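Side-chain contacts in probable CoA-transferase alpha subunit (Rhodococcus jostii, PDB 6COJ), which binds a bicyclic acyl-CoA thioester and, as the alpha subunit of a CoA-transferase-like enzyme, probably takes part in its conversion: residues A[36-39]-A[45-48]; A[68-73]-A[253-258]; A[28-33]-A[177-182]; A[213-218]-A[235-240]. The protein carries 1 engineered substitution. All coordinates share one frame; numbering follows the deposited sequence. Where two conformers were deposited one is given.

Interaction 1: A[36-39]-A[45-48]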
loop_
_atom_site.group_PDB
_atom_site.type_symbol
_atom_site.label_atom_id
_atom_site.label_comp_id
_atom_site.label_asym_id
_atom_site.label_seq_id
_atom_site.Cartn_x
_atom_site.Cartn_y
_atom_site.Cartn_z
ATOM N N ILE A 36 2.140 -10.313 -20.147
ATOM C CA ILE A 36 2.618 -8.937 -20.096
ATOM C C ILE A 36 1.589 -8.080 -19.375
ATOM O O ILE A 36 0.401 -8.100 -19.722
ATOM C CB ILE A 36 2.899 -8.383 -21.505
ATOM C CG1 ILE A 36 3.926 -9.272 -22.211
ATOM C CG2 ILE A 36 3.384 -6.928 -21.430
ATOM C CD1 ILE A 36 4.353 -8.752 -23.573
ATOM N N GLY A 37 2.050 -7.323 -18.383
ATOM C CA GLY A 37 1.210 -6.342 -17.724
ATOM C C GLY A 37 1.426 -4.991 -18.382
ATOM O O GLY A 37 2.552 -4.619 -18.705
ATOM N N ILE A 38 0.336 -4.263 -18.592
ATOM C CA ILE A 38 0.406 -2.941 -19.204
ATOM C C ILE A 38 -0.135 -1.921 -18.213
ATOM O O ILE A 38 -1.255 -2.073 -17.706
ATOM C CB ILE A 38 -0.354 -2.886 -20.541
ATOM C CG1 ILE A 38 0.163 -3.976 -21.477
ATOM C CG2 ILE A 38 -0.187 -1.505 -21.160
ATOM C CD1 ILE A 38 -0.549 -4.028 -22.804
ATOM N N GLY A 39 0.665 -0.891 -17.943
ATOM C CA GLY A 39 0.355 0.108 -16.937
ATOM C C GLY A 39 -0.721 1.093 -17.369
ATOM O O GLY A 39 -1.497 0.855 -18.301
ATOM N N ARG A 45 -2.488 7.500 -19.405
ATOM C CA ARG A 45 -1.048 7.213 -19.324
ATOM C C ARG A 45 -0.708 5.783 -19.715
ATOM O O ARG A 45 0.052 5.080 -19.045
ATOM C CB ARG A 45 -0.432 7.624 -17.985
ATOM C CG ARG A 45 1.008 8.116 -18.165
ATOM C CD ARG A 45 1.670 8.565 -16.850
ATOM N NE ARG A 45 1.807 7.415 -15.953
ATOM C CZ ARG A 45 1.296 7.314 -14.730
ATOM N NH1 ARG A 45 0.646 8.330 -14.161
ATOM N NH2 ARG A 45 1.467 6.173 -14.066
ATOM N N LYS A 46 -1.261 5.361 -20.855
ATOM C CA LYS A 46 -0.892 4.069 -21.390
ATOM C C LYS A 46 0.434 4.184 -22.137
ATOM O O LYS A 46 0.725 5.220 -22.736
ATOM C CB LYS A 46 -1.967 3.604 -22.363
ATOM C CG LYS A 46 -3.213 3.117 -21.648
ATOM C CD LYS A 46 -2.949 1.798 -20.974
ATOM C CE LYS A 46 -4.142 1.301 -20.198
ATOM N NZ LYS A 46 -3.814 -0.030 -19.639
ATOM N N PRO A 47 1.271 3.121 -22.113
ATOM C CA PRO A 47 2.523 3.123 -22.907
ATOM C C PRO A 47 2.230 2.843 -24.377
ATOM O O PRO A 47 2.561 1.789 -24.941
ATOM C CB PRO A 47 3.336 2.013 -22.234
ATOM C CG PRO A 47 2.290 1.035 -21.790
ATOM C CD PRO A 47 1.128 1.889 -21.313
ATOM N N MET A 48 1.572 3.811 -25.021
ATOM C CA MET A 48 1.048 3.602 -26.365
ATOM C C MET A 48 2.160 3.479 -27.400
ATOM O O MET A 48 2.015 2.725 -28.372
ATOM C CB MET A 48 0.078 4.724 -26.740
ATOM C CG MET A 48 -1.176 4.803 -25.891
ATOM S SD MET A 48 -2.249 3.363 -26.027
ATOM C CE MET A 48 -3.026 3.705 -27.605
#
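The carbonyl group of Gly39 is approached from a little out of its plane by the ammonium group of Lys46, while the CG and CD atoms of Pro47 meet Ile38. Lys46 NZ donates to Gly39 O over 2.8 Å in a nearly end-on bond, the C=O...N angle being 159° and the nitrogen lying 21° off the carbonyl plane. The lysine chain bends at chi2 (-72°) and then runs extended, which carries CD and CE alongside the same oxygen; CD comes within 3.2 Å of Gly39 O. NZ also forms a salt bridge with Asp71 OD2 and a hydrogen bond with Tyr67 O, so the buried charge is probably well compensated. A methionine in its place would probably leave Gly39 O without its charged donor and Asp71 without its mate. Beside this polar grip lies an apolar one. The CG2 methyl of Ile38, anti to the backbone N, meets Pro47 CG at 3.6 Å and touches CD just as closely. Pro47 itself is the centre of an inverse gamma turn, closed by a weak bond of 2.8 Å from Met48 N to Lys46 O. Strand 35-38 runs between strands 62-65 and 177-184 in the parallel sheet of the CoA-transferase fold, and the contact folds the loop after it back over its C-terminal end. Helix 48-56 then starts directly after Pro47, its N-cap, and helix 70-77 covers Ile38 through Asp71 and Leu75.

Interaction 2: A[68-73]-A[253-258]; sequences GGPDLG and HFTLAG
Apolar contact between Pro70 and the pair Phe254 and Thr255 is all that joins 68-73 to 253-258. Pro70 CB lies 3.5 Å from Phe254 CE1 and almost as near to CZ, meeting the ring obliquely, and the two side chains run past each other in opposite directions. The next ring atom, Pro70 CG, touches the Thr255 methyl, CG2, at 3.7 Å, so the proline fits against both neighbours at once. Phe254 follows a cis peptide bond and holds CG in the crowded position between its backbone N and carbonyl carbon (chi1 43°), which brings the far end of the ring, rather than the CB of Phe254, up to the proline. That CB sits over one face of the His253 imidazole, 3.5 Å above the plane and shifted toward the rim.

The hydrogen bonds near the contact run within 68-73 or from Thr255 to residues outside both segments. Gly69 N donates to Asp71 OD1 over 2.8 Å, well bent at 138°, and Gly73 N reaches Gly69 O at 3.2 Å, closing the first turn of the helix that Gly69 precedes as N-cap. Thr255 OG1, with its methyl turned to Pro70, is hydrogen-bonded to Ala252 O and to Lys46 N.

Rings of Phe254 and Tyr271 meet with their planes about 35° apart. Met48, at the start of helix 48-56, packs on Pro70, Phe254 and Thr255 alike, so the contact joins the N-terminal end of helix 70-77 to the loop between strand 244-247 and helix 265-274, with helix 293-306 adding Tyr296 against Phe254.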
loop_
_atom_site.group_PDB
_atom_site.type_symbol
_atom_site.label_atom_id
_atom_site.label_comp_id
_atom_site.label_asym_id
_atom_site.label_seq_id
_atom_site.Cartn_x
_atom_site.Cartn_y
_atom_site.Cartn_z
ATOM N N GLY A 68 -7.860 -2.112 -18.742
ATOM C CA GLY A 68 -7.788 -1.998 -20.192
ATOM C C GLY A 68 -8.320 -0.701 -20.777
ATOM O O GLY A 68 -9.282 -0.103 -20.297
ATOM N N GLY A 69 -7.687 -0.307 -21.881
ATOM C CA GLY A 69 -8.115 0.803 -22.699
ATOM C C GLY A 69 -7.734 0.551 -24.144
ATOM O O GLY A 69 -7.783 -0.584 -24.629
ATOM N N PRO A 70 -7.328 1.603 -24.861
ATOM C CA PRO A 70 -6.951 1.429 -26.275
ATOM C C PRO A 70 -5.667 0.641 -26.470
ATOM O O PRO A 70 -5.386 0.226 -27.606
ATOM C CB PRO A 70 -6.808 2.867 -26.781
ATOM C CG PRO A 70 -6.424 3.659 -25.534
ATOM C CD PRO A 70 -7.207 3.004 -24.415
ATOM N N ASP A 71 -4.871 0.452 -25.415
ATOM C CA ASP A 71 -3.751 -0.481 -25.478
ATOM C C ASP A 71 -4.238 -1.879 -25.831
ATOM O O ASP A 71 -3.740 -2.513 -26.775
ATOM C CB ASP A 71 -2.996 -0.494 -24.137
ATOM C CG ASP A 71 -3.881 -0.837 -22.928
ATOM O OD1 ASP A 71 -5.056 -0.416 -22.866
ATOM O OD2 ASP A 71 -3.373 -1.544 -22.026
ATOM N N LEU A 72 -5.229 -2.367 -25.089
ATOM C CA LEU A 72 -5.781 -3.688 -25.354
ATOM C C LEU A 72 -6.512 -3.718 -26.688
ATOM O O LEU A 72 -6.428 -4.708 -27.421
ATOM C CB LEU A 72 -6.706 -4.090 -24.201
ATOM C CG LEU A 72 -7.263 -5.511 -24.235
ATOM C CD1 LEU A 72 -6.138 -6.535 -24.323
ATOM C CD2 LEU A 72 -8.132 -5.765 -23.008
ATOM N N GLY A 73 -7.220 -2.637 -27.030
ATOM C CA GLY A 73 -7.872 -2.575 -28.329
ATOM C C GLY A 73 -6.896 -2.719 -29.479
ATOM O O GLY A 73 -7.112 -3.512 -30.402
ATOM N N HIS A 253 0.366 9.188 -26.137
ATOM C CA HIS A 253 -0.683 9.583 -27.075
ATOM C C HIS A 253 -1.320 8.325 -27.676
ATOM O O HIS A 253 -0.590 7.443 -28.117
ATOM C CB HIS A 253 -0.087 10.445 -28.190
ATOM C CG HIS A 253 -1.115 10.992 -29.128
ATOM N ND1 HIS A 253 -1.609 10.270 -30.195
ATOM C CD2 HIS A 253 -1.758 12.184 -29.147
ATOM C CE1 HIS A 253 -2.516 10.992 -30.826
ATOM N NE2 HIS A 253 -2.619 12.161 -30.217
ATOM N N PHE A 254 -2.652 8.221 -27.730
ATOM C CA PHE A 254 -3.602 9.308 -27.519
ATOM C C PHE A 254 -4.276 9.334 -26.149
ATOM O O PHE A 254 -5.322 9.968 -25.993
ATOM C CB PHE A 254 -4.693 9.247 -28.608
ATOM C CG PHE A 254 -5.205 7.852 -28.890
ATOM C CD1 PHE A 254 -6.227 7.296 -28.122
ATOM C CD2 PHE A 254 -4.661 7.094 -29.922
ATOM C CE1 PHE A 254 -6.694 6.011 -28.390
ATOM C CE2 PHE A 254 -5.125 5.808 -30.193
ATOM C CZ PHE A 254 -6.143 5.268 -29.427
ATOM N N THR A 255 -3.693 8.671 -25.151
ATOM C CA THR A 255 -4.234 8.750 -23.798
ATOM C C THR A 255 -3.659 9.973 -23.075
ATOM O O THR A 255 -2.698 10.601 -23.533
ATOM C CB THR A 255 -3.943 7.461 -23.021
ATOM O OG1 THR A 255 -2.532 7.314 -22.766
ATOM C CG2 THR A 255 -4.438 6.264 -23.832
ATOM N N LEU A 256 -4.261 10.330 -21.943
ATOM C CA LEU A 256 -3.745 11.469 -21.182
ATOM C C LEU A 256 -2.453 11.095 -20.451
ATOM O O LEU A 256 -2.097 9.922 -20.319
ATOM C CB LEU A 256 -4.806 12.035 -20.231
ATOM C CG LEU A 256 -5.449 11.151 -19.157
ATOM C CD1 LEU A 256 -4.487 10.839 -18.016
ATOM C CD2 LEU A 256 -6.709 11.822 -18.612
ATOM N N ALA A 257 -1.751 12.101 -19.938
ATOM C CA ALA A 257 -0.463 11.826 -19.303
ATOM C C ALA A 257 -0.177 12.813 -18.175
ATOM O O ALA A 257 0.836 13.508 -18.158
ATOM C CB ALA A 257 0.667 11.816 -20.330
ATOM N N GLY A 258 -1.074 12.864 -17.196
ATOM C CA GLY A 258 -0.833 13.697 -16.029
ATOM C C GLY A 258 -0.645 15.143 -16.434
ATOM O O GLY A 258 -1.420 15.689 -17.229
#

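Interaction 3: A[28-33]-A[177-182]; sequences GELRSG and LDAALV
The backbone oxygen of Leu30, the residue that packs against Ala179 and Leu181, shares one donor with Gly28 O. Arg31 NH2 gives a bond of 2.7 Å to Gly28 O and another of 3.0 Å to Leu30 O. Both oxygens lie close to the guanidinium plane, whereas the nitrogen stands above each carbonyl plane, by 36° at Gly28 and 55° at Leu30. The arginine thereby folds back over its own turn and ties together the loop from which Leu30 projects.

Across the contact everything is aliphatic. The Leu30 side chain leaves the backbone with CG anti to the carbonyl carbon (chi1 -53°), and its two methyls then divide the work. CD2 sits against the small side chain of Ala179, 3.5 Å from CB, while CD1 reaches Leu181 CD2 at a looser 4.3 Å. Ala179 and Leu181, two apart on one strand, thus make a short, uneven surface on which the leucine end rests.

Ile36 and Phe214 also touch both Leu30 and Leu181, closing the apolar cluster. Nearby, Asp178 OD2 accepts from Thr35 N at the corner the chain turns at Asp178. The contact therefore lays the loop between helix 23-28 and strand 35-38 against Ala179 and Leu181 of strand 177-184, on a face of the parallel sheet where strands 35-38 and 213-217 run on its two sides.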
loop_
_atom_site.group_PDB
_atom_site.type_symbol
_atom_site.label_atom_id
_atom_site.label_comp_id
_atom_site.label_asym_id
_atom_site.label_seq_id
_atom_site.Cartn_x
_atom_site.Cartn_y
_atom_site.Cartn_z
ATOM N N GLY A 28 12.031 -6.073 -28.668
ATOM C CA GLY A 28 12.928 -7.165 -29.014
ATOM C C GLY A 28 13.286 -8.071 -27.848
ATOM O O GLY A 28 13.777 -9.185 -28.070
ATOM N N GLU A 29 13.085 -7.611 -26.614
ATOM C CA GLU A 29 13.275 -8.428 -25.422
ATOM C C GLU A 29 12.043 -9.243 -25.064
ATOM O O GLU A 29 12.120 -10.105 -24.178
ATOM C CB GLU A 29 13.632 -7.543 -24.223
ATOM C CG GLU A 29 14.988 -6.875 -24.317
ATOM C CD GLU A 29 16.097 -7.870 -24.580
ATOM O OE1 GLU A 29 16.732 -7.790 -25.653
ATOM O OE2 GLU A 29 16.325 -8.744 -23.719
ATOM N N LEU A 30 10.909 -8.972 -25.702
ATOM C CA LEU A 30 9.680 -9.709 -25.457
ATOM C C LEU A 30 9.598 -10.904 -26.397
ATOM O O LEU A 30 10.285 -10.972 -27.419
ATOM C CB LEU A 30 8.469 -8.800 -25.654
ATOM C CG LEU A 30 8.520 -7.494 -24.859
ATOM C CD1 LEU A 30 7.311 -6.640 -25.207
ATOM C CD2 LEU A 30 8.591 -7.764 -23.345
ATOM N N ARG A 31 8.753 -11.862 -26.030
ATOM C CA ARG A 31 8.605 -13.083 -26.803
ATOM C C ARG A 31 7.134 -13.449 -26.880
ATOM O O ARG A 31 6.363 -13.183 -25.953
ATOM C CB ARG A 31 9.362 -14.254 -26.162
ATOM C CG ARG A 31 10.843 -14.011 -25.944
ATOM C CD ARG A 31 11.592 -14.030 -27.265
ATOM N NE ARG A 31 13.037 -13.962 -27.073
ATOM C CZ ARG A 31 13.747 -12.842 -27.139
ATOM N NH1 ARG A 31 15.059 -12.873 -26.949
ATOM N NH2 ARG A 31 13.147 -11.691 -27.406
ATOM N N SER A 32 6.755 -14.075 -27.993
ATOM C CA SER A 32 5.402 -14.586 -28.111
ATOM C C SER A 32 5.118 -15.537 -26.955
ATOM O O SER A 32 6.009 -16.252 -26.485
ATOM C CB SER A 32 5.217 -15.297 -29.455
ATOM O OG SER A 32 5.314 -14.367 -30.526
ATOM N N GLY A 33 3.878 -15.522 -26.481
ATOM C CA GLY A 33 3.471 -16.367 -25.379
ATOM C C GLY A 33 3.683 -15.779 -24.005
ATOM O O GLY A 33 3.284 -16.408 -23.018
ATOM N N LEU A 177 4.056 -11.674 -13.833
ATOM C CA LEU A 177 4.195 -11.231 -15.211
ATOM C C LEU A 177 5.581 -11.555 -15.751
ATOM O O LEU A 177 6.587 -11.388 -15.054
ATOM C CB LEU A 177 4.010 -9.716 -15.290
ATOM C CG LEU A 177 2.804 -9.135 -14.544
ATOM C CD1 LEU A 177 2.864 -7.609 -14.522
ATOM C CD2 LEU A 177 1.509 -9.619 -15.178
ATOM N N ASP A 178 5.635 -11.981 -17.017
ATOM C CA ASP A 178 6.932 -12.077 -17.674
ATOM C C ASP A 178 7.500 -10.693 -17.928
ATOM O O ASP A 178 8.716 -10.491 -17.833
ATOM C CB ASP A 178 6.816 -12.858 -18.981
ATOM C CG ASP A 178 6.397 -14.291 -18.751
ATOM O OD1 ASP A 178 7.034 -14.968 -17.914
ATOM O OD2 ASP A 178 5.416 -14.726 -19.380
ATOM N N ALA A 179 6.642 -9.730 -18.262
ATOM C CA ALA A 179 7.115 -8.387 -18.560
ATOM C C ALA A 179 6.065 -7.367 -18.156
ATOM O O ALA A 179 4.872 -7.673 -18.059
ATOM C CB ALA A 179 7.464 -8.233 -20.046
ATOM N N ALA A 180 6.531 -6.147 -17.897
ATOM C CA ALA A 180 5.659 -5.001 -17.675
ATOM C C ALA A 180 6.080 -3.877 -18.607
ATOM O O ALA A 180 7.278 -3.655 -18.827
ATOM C CB ALA A 180 5.734 -4.495 -16.222
ATOM N N LEU A 181 5.086 -3.181 -19.158
ATOM C CA LEU A 181 5.284 -1.993 -19.988
ATOM C C LEU A 181 4.539 -0.852 -19.313
ATOM O O LEU A 181 3.325 -0.941 -19.101
ATOM C CB LEU A 181 4.717 -2.212 -21.397
ATOM C CG LEU A 181 5.169 -3.468 -22.139
ATOM C CD1 LEU A 181 4.391 -3.603 -23.442
ATOM C CD2 LEU A 181 6.659 -3.428 -22.402
ATOM N N VAL A 182 5.262 0.209 -18.940
ATOM C CA VAL A 182 4.658 1.360 -18.275
ATOM C C VAL A 182 5.240 2.630 -18.882
ATOM O O VAL A 182 6.346 2.629 -19.424
ATOM C CB VAL A 182 4.867 1.346 -16.736
ATOM C CG1 VAL A 182 4.274 0.069 -16.109
ATOM C CG2 VAL A 182 6.349 1.476 -16.384
#

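Interaction 4: A[213-218]-A[235-240]; sequences RFVSVE and LILNRM
Hydrogen bonding joins Arg213 to the backbone of Met240 directly and through one water. Arg213 NH2 donates to Met240 O over 2.9 Å at 151°, coming from above the carbonyl plane, with the oxygen tilted somewhat from the guanidinium plane. The water lies in that plane at the guanidinium edge, accepting from Arg213 NH1 at 2.9 Å and donating to Met240 O at 2.9 Å, so two donors hold the same oxygen. Bends at chi2 (80°) and chi3 (57°) curl the arginine to this position. An Asx turn shapes the receiving loop, Met240 N bonding to Asn238 OD1 at 3.0 Å.

The apolar part is looser: Val215 CG2 meets Leu237 CD1 at 4.1 Å as the two side chains pass in opposite directions.

Arg213 NE also forms a salt bridge with Asp243 OD2, and NH1 bonds to Cys207 O. A leucine here would probably leave Asp243 without its charge partner and Met240 O without its direct donor. Met240 itself packs on an apolar side chain of another chain. The chemistry implies that a buried charge, probably balanced in part by Asp243 although a basic side chain of another chain lies close to NH2, ties strand 213-217 to a loop at the subunit interface.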
loop_
_atom_site.group_PDB
_atom_site.type_symbol
_atom_site.label_atom_id
_atom_site.label_comp_id
_atom_site.label_asym_id
_atom_site.label_seq_id
_atom_site.Cartn_x
_atom_site.Cartn_y
_atom_site.Cartn_z
ATOM N N ARG A 213 11.162 -5.378 -17.092
ATOM C CA ARG A 213 10.404 -4.157 -16.863
ATOM C C ARG A 213 10.904 -3.062 -17.793
ATOM O O ARG A 213 12.083 -2.697 -17.750
ATOM C CB ARG A 213 10.554 -3.713 -15.408
ATOM C CG ARG A 213 9.746 -4.537 -14.408
ATOM C CD ARG A 213 10.398 -5.862 -14.051
ATOM N NE ARG A 213 11.745 -5.690 -13.507
ATOM C CZ ARG A 213 12.002 -5.453 -12.225
ATOM N NH1 ARG A 213 11.006 -5.353 -11.358
ATOM N NH2 ARG A 213 13.254 -5.326 -11.815
ATOM N N PHE A 214 10.007 -2.526 -18.616
ATOM C CA PHE A 214 10.353 -1.461 -19.548
ATOM C C PHE A 214 9.500 -0.242 -19.247
ATOM O O PHE A 214 8.269 -0.340 -19.194
ATOM C CB PHE A 214 10.185 -1.945 -20.988
ATOM C CG PHE A 214 11.046 -3.122 -21.284
ATOM C CD1 PHE A 214 12.404 -2.960 -21.476
ATOM C CD2 PHE A 214 10.519 -4.405 -21.228
ATOM C CE1 PHE A 214 13.213 -4.046 -21.681
ATOM C CE2 PHE A 214 11.326 -5.502 -21.442
ATOM C CZ PHE A 214 12.677 -5.320 -21.665
ATOM N N VAL A 215 10.156 0.895 -19.011
ATOM C CA VAL A 215 9.477 2.163 -18.758
ATOM C C VAL A 215 9.822 3.111 -19.893
ATOM O O VAL A 215 11.003 3.343 -20.181
ATOM C CB VAL A 215 9.830 2.775 -17.389
ATOM C CG1 VAL A 215 11.321 3.018 -17.237
ATOM C CG2 VAL A 215 9.055 4.069 -17.181
ATOM N N SER A 216 8.802 3.618 -20.570
ATOM C CA SER A 216 8.999 4.752 -21.454
ATOM C C SER A 216 8.703 6.023 -20.666
ATOM O O SER A 216 7.859 6.026 -19.768
ATOM C CB SER A 216 8.140 4.626 -22.722
ATOM O OG SER A 216 6.760 4.485 -22.420
ATOM N N VAL A 217 9.439 7.094 -20.966
ATOM C CA VAL A 217 9.275 8.357 -20.252
ATOM C C VAL A 217 9.213 9.492 -21.260
ATOM O O VAL A 217 9.796 9.414 -22.345
ATOM C CB VAL A 217 10.396 8.636 -19.215
ATOM C CG1 VAL A 217 10.367 7.611 -18.108
ATOM C CG2 VAL A 217 11.754 8.649 -19.900
ATOM N N GLU A 218 8.512 10.572 -20.888
ATOM C CA GLU A 218 8.471 11.747 -21.756
ATOM C C GLU A 218 9.861 12.321 -22.000
ATOM O O GLU A 218 10.150 12.828 -23.092
ATOM C CB GLU A 218 7.574 12.842 -21.174
ATOM C CG GLU A 218 6.099 12.516 -21.065
ATOM C CD GLU A 218 5.455 12.393 -22.436
ATOM O OE1 GLU A 218 4.710 11.412 -22.629
ATOM O OE2 GLU A 218 5.736 13.233 -23.315
ATOM N N LEU A 235 8.455 9.678 -6.784
ATOM C CA LEU A 235 9.512 8.805 -7.296
ATOM C C LEU A 235 9.078 7.359 -7.095
ATOM O O LEU A 235 9.482 6.683 -6.143
ATOM C CB LEU A 235 10.839 9.098 -6.599
ATOM C CG LEU A 235 11.379 10.527 -6.715
ATOM C CD1 LEU A 235 12.545 10.764 -5.772
ATOM C CD2 LEU A 235 11.793 10.803 -8.157
ATOM N N ILE A 236 8.217 6.888 -7.998
ATOM C CA ILE A 236 7.574 5.593 -7.787
ATOM C C ILE A 236 8.388 4.403 -8.287
ATOM O O ILE A 236 8.124 3.274 -7.857
ATOM C CB ILE A 236 6.113 5.527 -8.270
ATOM C CG1 ILE A 236 6.023 5.672 -9.794
ATOM C CG2 ILE A 236 5.243 6.569 -7.525
ATOM C CD1 ILE A 236 4.622 5.358 -10.337
ATOM N N LEU A 237 9.352 4.606 -9.181
ATOM C CA LEU A 237 10.241 3.524 -9.584
ATOM C C LEU A 237 11.658 3.823 -9.121
ATOM O O LEU A 237 12.154 4.945 -9.297
ATOM C CB LEU A 237 10.248 3.332 -11.101
ATOM C CG LEU A 237 8.901 3.103 -11.804
ATOM C CD1 LEU A 237 9.107 2.725 -13.269
ATOM C CD2 LEU A 237 8.069 2.041 -11.125
ATOM N N ASN A 238 12.306 2.819 -8.547
ATOM C CA ASN A 238 13.728 2.864 -8.242
ATOM C C ASN A 238 14.465 1.903 -9.177
ATOM O O ASN A 238 13.850 1.217 -9.999
ATOM C CB ASN A 238 13.973 2.613 -6.743
ATOM C CG ASN A 238 13.573 1.215 -6.300
ATOM O OD1 ASN A 238 13.867 0.228 -6.976
ATOM N ND2 ASN A 238 12.887 1.129 -5.170
ATOM N N ARG A 239 15.794 1.850 -9.051
ATOM C CA ARG A 239 16.581 1.120 -10.045
ATOM C C ARG A 239 16.319 -0.380 -10.018
ATOM O O ARG A 239 16.546 -1.043 -11.036
ATOM C CB ARG A 239 18.078 1.396 -9.873
ATOM C CG ARG A 239 18.503 2.789 -10.274
ATOM C CD ARG A 239 20.029 2.958 -10.206
ATOM N NE ARG A 239 20.522 3.008 -8.825
ATOM C CZ ARG A 239 21.206 2.039 -8.228
ATOM N NH1 ARG A 239 21.498 0.914 -8.875
ATOM N NH2 ARG A 239 21.598 2.199 -6.968
ATOM N N MET A 240 15.851 -0.929 -8.893
ATOM C CA MET A 240 15.562 -2.358 -8.797
ATOM C C MET A 240 14.264 -2.739 -9.465
ATOM O O MET A 240 13.880 -3.916 -9.405
ATOM C CB MET A 240 15.402 -2.780 -7.343
ATOM C CG MET A 240 16.485 -2.338 -6.464
ATOM S SD MET A 240 16.387 -3.187 -4.911
ATOM C CE MET A 240 15.080 -2.313 -4.081
HETATM O O HOH W 1 11.256 -4.819 -8.494
#

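From the N terminus, the 28-33 loop comes first and waits until 177-182 to close interaction 3. Inside that long loop, interaction 1 closes the short turn between strand 35-38 and helix 48-56. Interaction 2 opens at 68-73 and closes at 253-258, so it crosses interaction 3, and interaction 4 is nested within it. Interactions 1, 3 and 4 all reach the parallel sheet: backbone bonds link strand 35-38 to 177-184, and 177-184 to 213-217. Interactions 1 and 2 touch, bringing the late 253-258 loop to the 45-48 turn and helix 70-77, whereas interaction 4 brings in the region at the subunit interface.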